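Local coordinates for beta-hexosaminidase (Neisseria gonorrhoeae, PDB 6JTJ), which probably cleaves the terminal beta-1,4-linked N-acetylglucosamine from peptide-linked peptidoglycan fragments during recycling of the bacterial cell wall, at residues 87-92 and 100-105. Numbering follows the deposited sequence.
Sequences TLTAEI and LIIAVD. With NAG (2-acetamido-2-deoxy-beta-D-glucopyranose), chain I.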
loop_
_atom_site.group_PDB
_atom_site.type_symbol
_atom_site.label_atom_id
_atom_site.label_comp_id
_atom_site.label_asym_id
_atom_site.label_seq_id
_atom_site.Cartn_x
_atom_site.Cartn_y
_atom_site.Cartn_z
ATOM N N THR C 87 3.527 -28.543 12.031
ATOM C CA THR C 87 4.232 -29.560 11.260
ATOM C C THR C 87 5.223 -28.905 10.303
ATOM O O THR C 87 6.361 -29.352 10.163
ATOM C CB THR C 87 3.237 -30.402 10.437
ATOM O OG1 THR C 87 2.162 -30.819 11.281
ATOM C CG2 THR C 87 3.903 -31.617 9.856
ATOM N N LEU C 88 4.773 -27.835 9.657
ATOM C CA LEU C 88 5.622 -27.090 8.751
ATOM C C LEU C 88 6.840 -26.498 9.461
ATOM O O LEU C 88 7.957 -26.641 8.983
ATOM C CB LEU C 88 4.821 -25.982 8.056
ATOM C CG LEU C 88 5.607 -25.054 7.145
ATOM C CD1 LEU C 88 6.338 -25.858 6.084
ATOM C CD2 LEU C 88 4.679 -24.024 6.511
ATOM N N THR C 89 6.634 -25.831 10.589
ATOM C CA THR C 89 7.754 -25.188 11.268
ATOM C C THR C 89 8.711 -26.241 11.810
ATOM O O THR C 89 9.922 -26.048 11.792
ATOM C CB THR C 89 7.311 -24.214 12.383
ATOM O OG1 THR C 89 6.488 -24.884 13.337
ATOM C CG2 THR C 89 6.527 -23.038 11.794
ATOM N N ALA C 90 8.162 -27.356 12.287
ATOM C CA ALA C 90 8.987 -28.423 12.833
ATOM C C ALA C 90 9.895 -28.992 11.753
ATOM O O ALA C 90 11.096 -29.128 11.966
ATOM C CB ALA C 90 8.125 -29.512 13.435
ATOM N N GLU C 91 9.335 -29.288 10.585
ATOM C CA GLU C 91 10.142 -29.847 9.510
ATOM C C GLU C 91 11.171 -28.846 8.971
ATOM O O GLU C 91 12.240 -29.243 8.549
ATOM C CB GLU C 91 9.270 -30.448 8.393
ATOM C CG GLU C 91 8.538 -29.460 7.505
ATOM C CD GLU C 91 7.684 -30.140 6.450
ATOM O OE1 GLU C 91 7.973 -31.304 6.147
ATOM O OE2 GLU C 91 6.719 -29.537 5.920
ATOM N N ILE C 92 10.859 -27.553 8.998
ATOM C CA ILE C 92 11.855 -26.536 8.658
ATOM C C ILE C 92 13.011 -26.554 9.657
ATOM O O ILE C 92 14.175 -26.474 9.268
ATOM C CB ILE C 92 11.230 -25.115 8.615
ATOM C CG1 ILE C 92 10.354 -24.973 7.366
ATOM C CG2 ILE C 92 12.305 -24.034 8.622
ATOM C CD1 ILE C 92 9.361 -23.833 7.427
ATOM N N LEU C 100 16.916 -22.852 11.363
ATOM C CA LEU C 100 16.520 -21.717 10.545
ATOM C C LEU C 100 15.520 -20.858 11.323
ATOM O O LEU C 100 14.580 -21.382 11.898
ATOM C CB LEU C 100 15.895 -22.191 9.226
ATOM C CG LEU C 100 16.829 -22.873 8.214
ATOM C CD1 LEU C 100 16.023 -23.390 7.032
ATOM C CD2 LEU C 100 17.937 -21.951 7.731
ATOM N N ILE C 101 15.758 -19.547 11.342
ATOM C CA ILE C 101 14.860 -18.591 11.982
ATOM C C ILE C 101 13.616 -18.412 11.108
ATOM O O ILE C 101 13.712 -18.279 9.899
ATOM C CB ILE C 101 15.563 -17.228 12.190
ATOM C CG1 ILE C 101 16.652 -17.351 13.256
ATOM C CG2 ILE C 101 14.571 -16.141 12.572
ATOM C CD1 ILE C 101 16.165 -17.614 14.661
ATOM N N ILE C 102 12.448 -18.444 11.726
ATOM C CA ILE C 102 11.186 -18.348 11.005
ATOM C C ILE C 102 10.441 -17.084 11.438
ATOM O O ILE C 102 10.212 -16.860 12.635
ATOM C CB ILE C 102 10.298 -19.591 11.268
ATOM C CG1 ILE C 102 11.070 -20.876 10.918
ATOM C CG2 ILE C 102 9.006 -19.498 10.469
ATOM C CD1 ILE C 102 10.311 -22.162 11.191
ATOM N N ALA C 103 10.062 -16.270 10.464
ATOM C CA ALA C 103 9.359 -15.020 10.732
ATOM C C ALA C 103 8.060 -14.906 9.958
ATOM O O ALA C 103 7.805 -15.664 9.021
ATOM C CB ALA C 103 10.255 -13.837 10.411
ATOM N N VAL C 104 7.226 -13.970 10.405
ATOM C CA VAL C 104 5.945 -13.659 9.760
ATOM C C VAL C 104 5.563 -12.200 10.055
ATOM O O VAL C 104 6.037 -11.606 11.023
ATOM C CB VAL C 104 4.832 -14.606 10.255
ATOM C CG1 VAL C 104 4.447 -14.293 11.698
ATOM C CG2 VAL C 104 3.611 -14.553 9.355
ATOM N N ASP C 105 4.745 -11.626 9.185
ATOM C CA ASP C 105 4.169 -10.303 9.384
ATOM C C ASP C 105 2.845 -10.398 10.150
ATOM O O ASP C 105 1.776 -10.511 9.537
ATOM C CB ASP C 105 3.928 -9.609 8.027
ATOM C CG ASP C 105 5.214 -9.331 7.260
ATOM O OD1 ASP C 105 6.064 -8.604 7.806
ATOM O OD2 ASP C 105 5.357 -9.794 6.105
HETATM C C1 NAG I . 7.332 -4.874 2.886
HETATM C C2 NAG I . 6.384 -4.235 3.912
HETATM C C3 NAG I . 6.830 -4.567 5.317
HETATM C C4 NAG I . 7.046 -6.070 5.480
HETATM C C5 NAG I . 8.077 -6.587 4.496
HETATM C C6 NAG I . 8.155 -8.116 4.533
HETATM C C7 NAG I . 5.255 -2.004 3.822
HETATM C C8 NAG I . 3.973 -2.714 3.946
HETATM N N2 NAG I . 6.332 -2.798 3.802
HETATM O O1 NAG I . 6.687 -5.008 1.633
HETATM O O3 NAG I . 5.866 -4.078 6.222
HETATM O O4 NAG I . 7.424 -6.399 6.793
HETATM O O5 NAG I . 7.688 -6.214 3.191
HETATM O O6 NAG I . 6.947 -8.746 4.135
HETATM O O7 NAG I . 5.284 -0.767 3.704
HETATM O O HOH W 1 16.546 -25.647 10.616
#
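Asp-105 OD2 is gripped twice, accepting a hydrogen bond from O6 of the bound NAG at 2.7 Å and pairing with the guanidinium NH2 of Arg-113 in a salt bridge. The other carboxylate oxygen, OD1, takes the O4 hydroxyl of the same sugar at 2.8 Å, so the acid holds O4 and the exocyclic O6 together, one on each oxygen. Lys-210 NZ and His-211 NE2 also hydrogen-bond the sugar.

Nearer the start of 100-105, Leu-100 and Ile-102 pack on the 87-92 part of helix 82-94 through apolar groups. In Ile-102, CD1 is anti to CA (chi2 178°), which carries it outward between Thr-89 and Ile-92, one helical turn apart. There CD1 lies 3.8 Å from Thr-89 CB and, equally, 3.8 Å from Ile-92 CG2. The two isoleucines meet obliquely, whereas Thr-89 and Ile-102 cross at about a right angle. A chi1 of 56° turns Thr-89 OG1 back toward the helix backbone, where it is hydrogen-bonded to Cys-157 O, while CB and CG2 face Ile-102. The CG2 branch of Ile-92 touches both Ile-102 and Leu-100, the residue just before the strand, resting against Leu-100 CB at 4.1 Å.

Beyond this buried patch a water links the two backbones, accepting from Leu-100 N at 2.9 Å and approaching Ile-92 O at the same distance. Ile-102 N is hydrogen-bonded to Asp-160 OD2, and Ile-101 and Ala-103 pair with the parallel strand 69-74. Helix 82-94 thus covers strand 101-108 within a beta-alpha-beta unit, in keeping with the TIM-barrel fold of family 3 glycoside hydrolases, where outer helices pack on the strands and substrate-binding residues such as Asp-105 lie toward the strands' C-terminal ends.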